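Local coordinates for xanthomonas outer protein D (Xanthomonas euvesicatoria, PDB 2OIX) that acts as a type III secreted cysteine protease with deSUMOylating peptidase and isopeptidase activity, here as its inactivated catalytic domain, at residues A[78-83]-A[92-97]; A[124-129]-A[161-166]; A[137-142]-A[167-172]. The protein carries 1 engineered substitution. All blocks are in the same frame, centred on the assembly; numbering follows the deposited sequence.

Contact 1 of 3, residues A[78-83]-A[92-97]; sequences LLVVDR and YHYDSM
Leu78 O is met by two groups of strand 90-94. The backbone N of Tyr94 gives it a nearly straight hydrogen bond of 2.8 Å, and His93 CA approaches it at 3.4 Å as a CA-H...O contact. Tyr92 O is engaged in the same way: it accepts from Val80 N at 2.8 Å and meets Leu79 CA at 3.3 Å. The return bonds from Leu78 N and Tyr92 N complete the antiparallel ladder of a hairpin. Its strand 75-82 is the middle one of the sheet.

Leu78, Val80, Tyr92 and Tyr94 share one face. Tyr94 CG is anti to the carbonyl carbon (chi1 -52°), beside its own backbone N. Val80 CG2 meets the edge of that ring, 3.9 Å from CE2. Leu78 runs alongside Tyr94, pointing the same way. Tyr94 OH bonds Arg162 O.

The hydroxyl of Tyr92 reaches Arg162 NH1 and a water that donates to Asp82 OD2 at 2.6 Å. Asp95 OD2 takes Met97 N in an Asx turn and bonds His75 NE2, consistent with the catalytic His-Asp pair of Ulp1-family proteases. On the opposite face, His93 ND1 bonds Glu124 OE1 and NE2 bonds Ser77 OG, which fixes how that ring is turned.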
loop_
_atom_site.group_PDB
_atom_site.type_symbol
_atom_site.label_atom_id
_atom_site.label_comp_id
_atom_site.label_asym_id
_atom_site.label_seq_id
_atom_site.Cartn_x
_atom_site.Cartn_y
_atom_site.Cartn_z
ATOM N N LEU A 78 -2.380 -4.772 -0.727
ATOM C CA LEU A 78 -1.411 -3.724 -0.796
ATOM C C LEU A 78 -0.656 -3.772 -2.104
ATOM O O LEU A 78 -0.054 -4.826 -2.479
ATOM C CB LEU A 78 -0.412 -3.866 0.315
ATOM C CG LEU A 78 0.758 -2.871 0.316
ATOM C CD1 LEU A 78 0.235 -1.407 0.408
ATOM C CD2 LEU A 78 1.792 -3.215 1.433
ATOM N N LEU A 79 -0.667 -2.643 -2.799
ATOM C CA LEU A 79 0.166 -2.519 -3.971
ATOM C C LEU A 79 1.301 -1.535 -3.622
ATOM O O LEU A 79 1.039 -0.414 -3.197
ATOM C CB LEU A 79 -0.639 -1.934 -5.155
ATOM C CG LEU A 79 0.187 -1.807 -6.384
ATOM C CD1 LEU A 79 0.616 -3.245 -6.865
ATOM C CD2 LEU A 79 -0.562 -0.995 -7.469
ATOM N N VAL A 80 2.556 -1.899 -3.892
ATOM C CA VAL A 80 3.687 -0.989 -3.633
ATOM C C VAL A 80 4.305 -0.649 -4.992
ATOM O O VAL A 80 4.586 -1.534 -5.840
ATOM C CB VAL A 80 4.739 -1.611 -2.666
ATOM C CG1 VAL A 80 5.957 -0.665 -2.460
ATOM C CG2 VAL A 80 4.109 -1.944 -1.355
ATOM N N VAL A 81 4.514 0.620 -5.240
ATOM C CA VAL A 81 5.113 1.009 -6.522
ATOM C C VAL A 81 6.438 1.757 -6.242
ATOM O O VAL A 81 6.422 2.735 -5.486
ATOM C CB VAL A 81 4.173 1.917 -7.347
ATOM C CG1 VAL A 81 4.897 2.506 -8.472
ATOM C CG2 VAL A 81 2.917 1.178 -7.858
ATOM N N ASP A 82 7.556 1.306 -6.827
ATOM C CA ASP A 82 8.862 1.886 -6.591
ATOM C C ASP A 82 9.348 2.448 -7.917
ATOM O O ASP A 82 9.791 1.707 -8.782
ATOM C CB ASP A 82 9.846 0.825 -6.059
ATOM C CG ASP A 82 11.325 1.283 -6.136
ATOM O OD1 ASP A 82 11.597 2.514 -6.176
ATOM O OD2 ASP A 82 12.246 0.435 -6.172
ATOM N N ARG A 83 9.194 3.753 -8.104
ATOM C CA ARG A 83 9.628 4.348 -9.363
ATOM C C ARG A 83 10.879 5.205 -9.262
ATOM O O ARG A 83 11.067 6.152 -10.052
ATOM C CB ARG A 83 8.480 5.094 -10.043
ATOM C CG ARG A 83 7.906 6.156 -9.155
ATOM C CD ARG A 83 6.453 6.508 -9.443
ATOM N NE ARG A 83 6.058 7.416 -8.372
ATOM C CZ ARG A 83 4.843 7.870 -8.144
ATOM N NH1 ARG A 83 3.834 7.542 -8.949
ATOM N NH2 ARG A 83 4.663 8.677 -7.102
ATOM N N TYR A 92 4.703 -4.284 -6.690
ATOM C CA TYR A 92 4.581 -5.475 -5.892
ATOM C C TYR A 92 3.179 -5.519 -5.293
ATOM O O TYR A 92 2.729 -4.532 -4.687
ATOM C CB TYR A 92 5.551 -5.437 -4.704
ATOM C CG TYR A 92 6.993 -5.172 -5.145
ATOM C CD1 TYR A 92 7.855 -6.249 -5.498
ATOM C CD2 TYR A 92 7.506 -3.860 -5.182
ATOM C CE1 TYR A 92 9.205 -5.996 -5.926
ATOM C CE2 TYR A 92 8.882 -3.599 -5.611
ATOM C CZ TYR A 92 9.674 -4.686 -5.989
ATOM O OH TYR A 92 10.951 -4.484 -6.345
ATOM N N HIS A 93 2.477 -6.623 -5.512
ATOM C CA HIS A 93 1.144 -6.806 -4.914
ATOM C C HIS A 93 1.111 -7.895 -3.849
ATOM O O HIS A 93 1.528 -9.042 -4.111
ATOM C CB HIS A 93 0.112 -7.058 -6.047
ATOM C CG HIS A 93 -1.309 -7.122 -5.553
ATOM N ND1 HIS A 93 -2.150 -8.182 -5.822
ATOM C CD2 HIS A 93 -2.039 -6.246 -4.815
ATOM C CE1 HIS A 93 -3.322 -7.980 -5.240
ATOM N NE2 HIS A 93 -3.276 -6.819 -4.608
ATOM N N TYR A 94 0.617 -7.544 -2.655
ATOM C CA TYR A 94 0.524 -8.441 -1.491
ATOM C C TYR A 94 -0.955 -8.632 -1.153
ATOM O O TYR A 94 -1.680 -7.662 -0.862
ATOM C CB TYR A 94 1.273 -7.884 -0.277
ATOM C CG TYR A 94 2.751 -7.465 -0.536
ATOM C CD1 TYR A 94 3.780 -8.361 -0.283
ATOM C CD2 TYR A 94 3.095 -6.173 -0.933
ATOM C CE1 TYR A 94 5.124 -8.027 -0.463
ATOM C CE2 TYR A 94 4.458 -5.794 -1.134
ATOM C CZ TYR A 94 5.472 -6.749 -0.869
ATOM O OH TYR A 94 6.797 -6.435 -1.045
ATOM N N ASP A 95 -1.394 -9.872 -1.263
ATOM C CA ASP A 95 -2.772 -10.232 -0.921
ATOM C C ASP A 95 -2.771 -11.367 0.092
ATOM O O ASP A 95 -2.199 -12.425 -0.150
ATOM C CB ASP A 95 -3.511 -10.606 -2.217
ATOM C CG ASP A 95 -5.006 -10.893 -1.994
ATOM O OD1 ASP A 95 -5.751 -10.944 -2.995
ATOM O OD2 ASP A 95 -5.449 -11.101 -0.840
ATOM N N SER A 96 -3.417 -11.167 1.233
ATOM C CA SER A 96 -3.302 -12.085 2.285
ATOM C C SER A 96 -4.405 -13.149 2.215
ATOM O O SER A 96 -4.485 -14.062 3.094
ATOM C CB SER A 96 -3.396 -11.292 3.571
ATOM O OG SER A 96 -4.643 -10.621 3.663
ATOM N N MET A 97 -5.293 -13.022 1.225
ATOM C CA MET A 97 -6.483 -13.879 1.128
ATOM C C MET A 97 -6.054 -15.253 0.699
ATOM O O MET A 97 -5.390 -15.400 -0.327
ATOM C CB MET A 97 -7.518 -13.341 0.134
ATOM C CG MET A 97 -8.893 -14.064 0.220
ATOM S SD MET A 97 -10.129 -13.489 -0.999
ATOM C CE MET A 97 -10.906 -12.165 -0.047
HETATM O O HOH W 1 11.997 -2.117 -5.825
#

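Contact 2 of 3, residues A[124-129]-A[161-166]; sequences EMPIAI and GRDLTD
Met125 reaches Arg162 by folding its chain. CG stands anti to the carbonyl carbon, and the chain then bends at chi2 (-74°) and again at chi3 (-72°), which sets CE 3.6 Å from Arg162 O. The methyl also lies near Arg162 CB. Thr165 uses its first torsion in a similar way. OG1 is anti to the carbonyl carbon (chi1 -52°), and it touches the Pro126 ring at CB, 3.2 Å away.

Asp163 lies near the same ring, with OD1 3.7 Å from Pro126 CG. The Pro126 and Asp163 side chains cross at about a right angle. OD1 also accepts from Thr165 N at 2.9 Å, on the anti side of the carboxylate and somewhat out of its plane. This is an Asx turn, and it probably helps hold the loop bent next to Pro126.

Backbone bonds join the two segments on both sides of Ile127. Leu164 N donates to Pro126 O at 3.3 Å, a rather long bond. Ala128 N donates to Leu164 O at 3.1 Å, from above the carbonyl plane. Ile127 CA adds a CA-H...O contact of 3.4 Å to the same Leu164 O. At this bridge the Ile127 and Leu164 side chains lie side by side and point the same way, with Ile127 CG1 4.0 Å from Leu164 CB. Both residues are buried, and both also pack on Tyr94.

The guanidinium of Arg162 leads away from Met125 to Phe156 O, Tyr158 O and Tyr92 OH. The arrangement is a single backbone bridge with an Asx turn. It ties the chain leaving edge strand 123-125 to the loop between helices 136-153 and 171-179 in the Ulp1-family catalytic domain.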
loop_
_atom_site.group_PDB
_atom_site.type_symbol
_atom_site.label_atom_id
_atom_site.label_comp_id
_atom_site.label_asym_id
_atom_site.label_seq_id
_atom_site.Cartn_x
_atom_site.Cartn_y
_atom_site.Cartn_z
ATOM N N GLU A 124 3.299 -10.680 -8.091
ATOM C CA GLU A 124 2.434 -11.169 -7.015
ATOM C C GLU A 124 3.293 -11.732 -5.882
ATOM O O GLU A 124 3.870 -12.816 -6.013
ATOM C CB GLU A 124 1.464 -12.249 -7.524
ATOM C CG GLU A 124 0.320 -12.563 -6.564
ATOM C CD GLU A 124 -0.695 -11.394 -6.398
ATOM O OE1 GLU A 124 -0.803 -10.531 -7.294
ATOM O OE2 GLU A 124 -1.382 -11.359 -5.365
ATOM N N MET A 125 3.335 -11.024 -4.754
ATOM C CA MET A 125 4.292 -11.319 -3.685
ATOM C C MET A 125 3.699 -12.076 -2.527
ATOM O O MET A 125 2.529 -11.894 -2.212
ATOM C CB MET A 125 4.888 -10.023 -3.157
ATOM C CG MET A 125 5.587 -9.215 -4.220
ATOM S SD MET A 125 7.149 -9.920 -4.667
ATOM C CE MET A 125 8.172 -9.569 -3.235
ATOM N N PRO A 126 4.518 -12.936 -1.884
ATOM C CA PRO A 126 4.051 -13.602 -0.676
ATOM C C PRO A 126 3.955 -12.656 0.530
ATOM O O PRO A 126 4.844 -11.792 0.794
ATOM C CB PRO A 126 5.090 -14.702 -0.445
ATOM C CG PRO A 126 6.364 -14.174 -1.053
ATOM C CD PRO A 126 5.906 -13.317 -2.240
ATOM N N ILE A 127 2.850 -12.841 1.246
ATOM C CA ILE A 127 2.572 -12.153 2.485
ATOM C C ILE A 127 1.888 -13.174 3.396
ATOM O O ILE A 127 1.176 -14.053 2.912
ATOM C CB ILE A 127 1.663 -10.946 2.253
ATOM C CG1 ILE A 127 1.422 -10.177 3.552
ATOM C CG2 ILE A 127 0.343 -11.391 1.574
ATOM C CD1 ILE A 127 1.058 -8.720 3.331
ATOM N N ALA A 128 2.116 -13.057 4.699
ATOM C CA ALA A 128 1.429 -13.919 5.665
ATOM C C ALA A 128 -0.041 -14.074 5.242
ATOM O O ALA A 128 -0.695 -13.080 4.875
ATOM C CB ALA A 128 1.529 -13.330 7.063
ATOM N N ILE A 129 -0.542 -15.314 5.268
ATOM C CA ILE A 129 -1.921 -15.582 4.877
ATOM C C ILE A 129 -2.881 -15.393 6.062
ATOM O O ILE A 129 -2.714 -16.020 7.136
ATOM C CB ILE A 129 -2.084 -16.997 4.202
ATOM C CG1 ILE A 129 -1.633 -16.918 2.734
ATOM C CG2 ILE A 129 -3.538 -17.489 4.277
ATOM C CD1 ILE A 129 -1.555 -18.277 2.002
ATOM N N GLY A 161 14.422 -8.425 0.313
ATOM C CA GLY A 161 14.056 -7.277 1.149
ATOM C C GLY A 161 12.605 -6.832 1.035
ATOM O O GLY A 161 12.169 -6.004 1.784
ATOM N N ARG A 162 11.841 -7.398 0.122
ATOM C CA ARG A 162 10.431 -7.012 -0.021
ATOM C C ARG A 162 9.536 -8.222 0.308
ATOM O O ARG A 162 8.335 -8.213 0.056
ATOM C CB ARG A 162 10.209 -6.501 -1.457
ATOM C CG ARG A 162 10.691 -5.042 -1.675
ATOM C CD ARG A 162 11.507 -4.880 -2.962
ATOM N NE ARG A 162 12.874 -5.363 -2.804
ATOM C CZ ARG A 162 13.578 -6.006 -3.729
ATOM N NH1 ARG A 162 13.057 -6.253 -4.920
ATOM N NH2 ARG A 162 14.817 -6.406 -3.459
ATOM N N ASP A 163 10.113 -9.247 0.940
ATOM C CA ASP A 163 9.354 -10.462 1.293
ATOM C C ASP A 163 8.586 -10.177 2.559
ATOM O O ASP A 163 9.166 -9.724 3.532
ATOM C CB ASP A 163 10.311 -11.659 1.518
ATOM C CG ASP A 163 9.594 -13.020 1.585
ATOM O OD1 ASP A 163 8.396 -13.092 1.864
ATOM O OD2 ASP A 163 10.258 -14.065 1.363
ATOM N N LEU A 164 7.292 -10.488 2.561
ATOM C CA LEU A 164 6.435 -10.287 3.748
ATOM C C LEU A 164 5.783 -11.582 4.231
ATOM O O LEU A 164 4.802 -11.537 4.989
ATOM C CB LEU A 164 5.351 -9.213 3.462
ATOM C CG LEU A 164 5.814 -7.747 3.262
ATOM C CD1 LEU A 164 4.618 -6.756 3.016
ATOM C CD2 LEU A 164 6.609 -7.307 4.517
ATOM N N THR A 165 6.326 -12.722 3.801
ATOM C CA THR A 165 5.800 -14.057 4.124
ATOM C C THR A 165 5.612 -14.215 5.632
ATOM O O THR A 165 4.592 -14.732 6.102
ATOM C CB THR A 165 6.731 -15.170 3.563
ATOM O OG1 THR A 165 6.976 -14.954 2.167
ATOM C CG2 THR A 165 6.124 -16.526 3.718
ATOM N N ASP A 166 6.571 -13.698 6.391
ATOM C CA ASP A 166 6.617 -13.928 7.841
ATOM C C ASP A 166 5.976 -12.865 8.745
ATOM O O ASP A 166 6.204 -12.884 9.950
ATOM C CB ASP A 166 8.074 -14.139 8.254
ATOM C CG ASP A 166 8.665 -15.423 7.669
ATOM O OD1 ASP A 166 8.022 -16.499 7.808
ATOM O OD2 ASP A 166 9.783 -15.369 7.086
#

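Contact 3 of 3, residues A[137-142]-A[167-172]; sequences GDHVLT and IEPDRG
Asp138, Pro169 and Thr142 have the most surface buried here. Asp138 points from helix 136-153 toward segment 167-172. Its OD2 forms a salt bridge with Arg171 NH1 at 2.8 Å. The hydrogen bond along that line is weak because it is strongly bent. A second weak bond runs from NH1 to Asp138 OD1; it is long but straight, and OD1 lies at the edge of the guanidinium, in its plane. The carboxylate and guanidinium planes are 32° apart. OD1 also touches Arg171 CA, CB and CD, with CD at 3.3 Å; the arginine chain is bent at chi2 (50°). Arg171 NH2 is held by Ser3 O.

Pro169 fits between three helix residues. Its CB is 3.8 Å from Asp138 CB and 3.4 Å from Thr142 OG1. Its CG stands over the centre of the His139 ring, 3.3 Å from the centroid, as a CH-pi contact. That ring is anchored from ND1 to Ser135 O.

Thr142 turns OG1 back to its own helix. OG1 is anti to the carbonyl carbon (chi1 -46°) and donates to Asp138 O at 2.7 Å. Thr142 N also reaches Asp138 O, from the opposite face of the carbonyl plane. The methyl branch, CG2, passes Ile167 CD1, and this CD1 lies 3.6 Å from His139 O.

Beyond Pro169, Asp170 is the N-cap of helix 171-179 and bonds Leu173 N. The chemistry sets one buried carboxylate against a single arginine nitrogen, beside an apolar proline wedge. The nearby positive charge probably favours the ionised form of Asp138.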
loop_
_atom_site.group_PDB
_atom_site.type_symbol
_atom_site.label_atom_id
_atom_site.label_comp_id
_atom_site.label_asym_id
_atom_site.label_seq_id
_atom_site.Cartn_x
_atom_site.Cartn_y
_atom_site.Cartn_z
ATOM N N GLY A 137 -7.201 -5.856 6.535
ATOM C CA GLY A 137 -6.732 -4.522 6.927
ATOM C C GLY A 137 -5.480 -4.496 7.784
ATOM O O GLY A 137 -4.571 -3.688 7.541
ATOM N N ASP A 138 -5.458 -5.344 8.811
ATOM C CA ASP A 138 -4.307 -5.505 9.674
ATOM C C ASP A 138 -3.066 -5.906 8.848
ATOM O O ASP A 138 -1.957 -5.397 9.077
ATOM C CB ASP A 138 -4.603 -6.566 10.744
ATOM C CG ASP A 138 -5.886 -6.261 11.590
ATOM O OD1 ASP A 138 -5.832 -6.310 12.855
ATOM O OD2 ASP A 138 -6.981 -6.071 11.020
ATOM N N HIS A 139 -3.258 -6.835 7.918
ATOM C CA HIS A 139 -2.160 -7.358 7.102
ATOM C C HIS A 139 -1.558 -6.251 6.195
ATOM O O HIS A 139 -0.327 -6.129 6.076
ATOM C CB HIS A 139 -2.618 -8.576 6.290
ATOM C CG HIS A 139 -2.661 -9.851 7.074
ATOM N ND1 HIS A 139 -3.759 -10.229 7.810
ATOM C CD2 HIS A 139 -1.755 -10.852 7.214
ATOM C CE1 HIS A 139 -3.533 -11.400 8.383
ATOM N NE2 HIS A 139 -2.317 -11.795 8.055
ATOM N N VAL A 140 -2.432 -5.429 5.623
ATOM C CA VAL A 140 -2.011 -4.254 4.871
ATOM C C VAL A 140 -1.216 -3.261 5.735
ATOM O O VAL A 140 -0.086 -2.917 5.346
ATOM C CB VAL A 140 -3.156 -3.575 4.090
ATOM C CG1 VAL A 140 -2.643 -2.272 3.467
ATOM C CG2 VAL A 140 -3.640 -4.500 2.976
ATOM N N LEU A 141 -1.716 -2.932 6.945
ATOM C CA LEU A 141 -1.067 -1.938 7.785
ATOM C C LEU A 141 0.308 -2.434 8.185
ATOM O O LEU A 141 1.299 -1.701 8.111
ATOM C CB LEU A 141 -1.913 -1.623 9.045
ATOM C CG LEU A 141 -3.138 -0.785 8.675
ATOM C CD1 LEU A 141 -3.885 -0.249 9.797
ATOM C CD2 LEU A 141 -2.710 0.425 7.759
ATOM N N THR A 142 0.346 -3.670 8.684
ATOM C CA THR A 142 1.585 -4.317 9.045
ATOM C C THR A 142 2.587 -4.385 7.906
ATOM O O THR A 142 3.760 -4.077 8.140
ATOM C CB THR A 142 1.341 -5.738 9.612
ATOM O OG1 THR A 142 0.279 -5.675 10.565
ATOM C CG2 THR A 142 2.630 -6.259 10.271
ATOM N N ILE A 167 5.218 -11.923 8.192
ATOM C CA ILE A 167 4.645 -10.883 9.059
ATOM C C ILE A 167 3.610 -11.450 10.042
ATOM O O ILE A 167 3.035 -12.514 9.824
ATOM C CB ILE A 167 4.079 -9.639 8.308
ATOM C CG1 ILE A 167 2.807 -9.982 7.514
ATOM C CG2 ILE A 167 5.164 -9.004 7.422
ATOM C CD1 ILE A 167 1.983 -8.763 7.070
ATOM N N GLU A 168 3.404 -10.728 11.133
ATOM C CA GLU A 168 2.480 -11.148 12.159
ATOM C C GLU A 168 1.708 -9.894 12.540
ATOM O O GLU A 168 2.161 -9.110 13.383
ATOM C CB GLU A 168 3.233 -11.746 13.353
ATOM C CG GLU A 168 4.102 -12.978 13.030
ATOM C CD GLU A 168 5.120 -13.311 14.139
ATOM O OE1 GLU A 168 6.157 -12.607 14.249
ATOM O OE2 GLU A 168 4.888 -14.283 14.909
ATOM N N PRO A 169 0.560 -9.674 11.877
ATOM C CA PRO A 169 -0.332 -8.572 12.195
ATOM C C PRO A 169 -1.017 -8.838 13.513
ATOM O O PRO A 169 -1.292 -9.987 13.848
ATOM C CB PRO A 169 -1.383 -8.627 11.080
ATOM C CG PRO A 169 -0.790 -9.498 10.022
ATOM C CD PRO A 169 0.063 -10.466 10.740
ATOM N N ASP A 170 -1.311 -7.774 14.248
ATOM C CA ASP A 170 -2.022 -7.905 15.521
ATOM C C ASP A 170 -3.034 -6.786 15.671
ATOM O O ASP A 170 -2.705 -5.618 15.502
ATOM C CB ASP A 170 -1.040 -7.900 16.693
ATOM C CG ASP A 170 -0.093 -6.710 16.652
ATOM O OD1 ASP A 170 1.131 -6.923 16.514
ATOM O OD2 ASP A 170 -0.574 -5.561 16.764
ATOM N N ARG A 171 -4.268 -7.131 16.018
ATOM C CA ARG A 171 -5.273 -6.088 16.094
ATOM C C ARG A 171 -4.908 -5.134 17.233
ATOM O O ARG A 171 -4.994 -3.915 17.079
ATOM C CB ARG A 171 -6.672 -6.680 16.228
ATOM C CG ARG A 171 -7.795 -5.663 16.211
ATOM C CD ARG A 171 -7.712 -4.659 15.042
ATOM N NE ARG A 171 -9.065 -4.235 14.687
ATOM C CZ ARG A 171 -9.722 -4.637 13.601
ATOM N NH1 ARG A 171 -9.150 -5.449 12.706
ATOM N NH2 ARG A 171 -10.951 -4.198 13.400
ATOM N N GLY A 172 -4.435 -5.715 18.335
ATOM C CA GLY A 172 -3.987 -4.994 19.529
ATOM C C GLY A 172 -3.130 -3.749 19.360
ATOM O O GLY A 172 -3.514 -2.670 19.811
#

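The three contacts all touch one another within one catalytic domain. Contact 1 and contact 2 have centres about 9 Å apart and reach the same sheet. His93 O and Met125 N, 2.8 Å apart, probably bond strand 90-94 to strand 123-125, and Tyr94 OH is 2.6 Å from Arg162 O. Contacts 2 and 3 have centres about 13 Å apart and meet at Ala128 CB and Ile167 O, 3.2 Å apart. Contacts 1 and 3, with centres about 15 Å apart, touch through Ser96 CB and His139 CG. Contact 1 ends at Asp95, whose OD2 bonds His75 NE2. Helix 136-153, which carries one side of contact 3, begins at the engineered alanine, where the family's nucleophilic cysteine is expected.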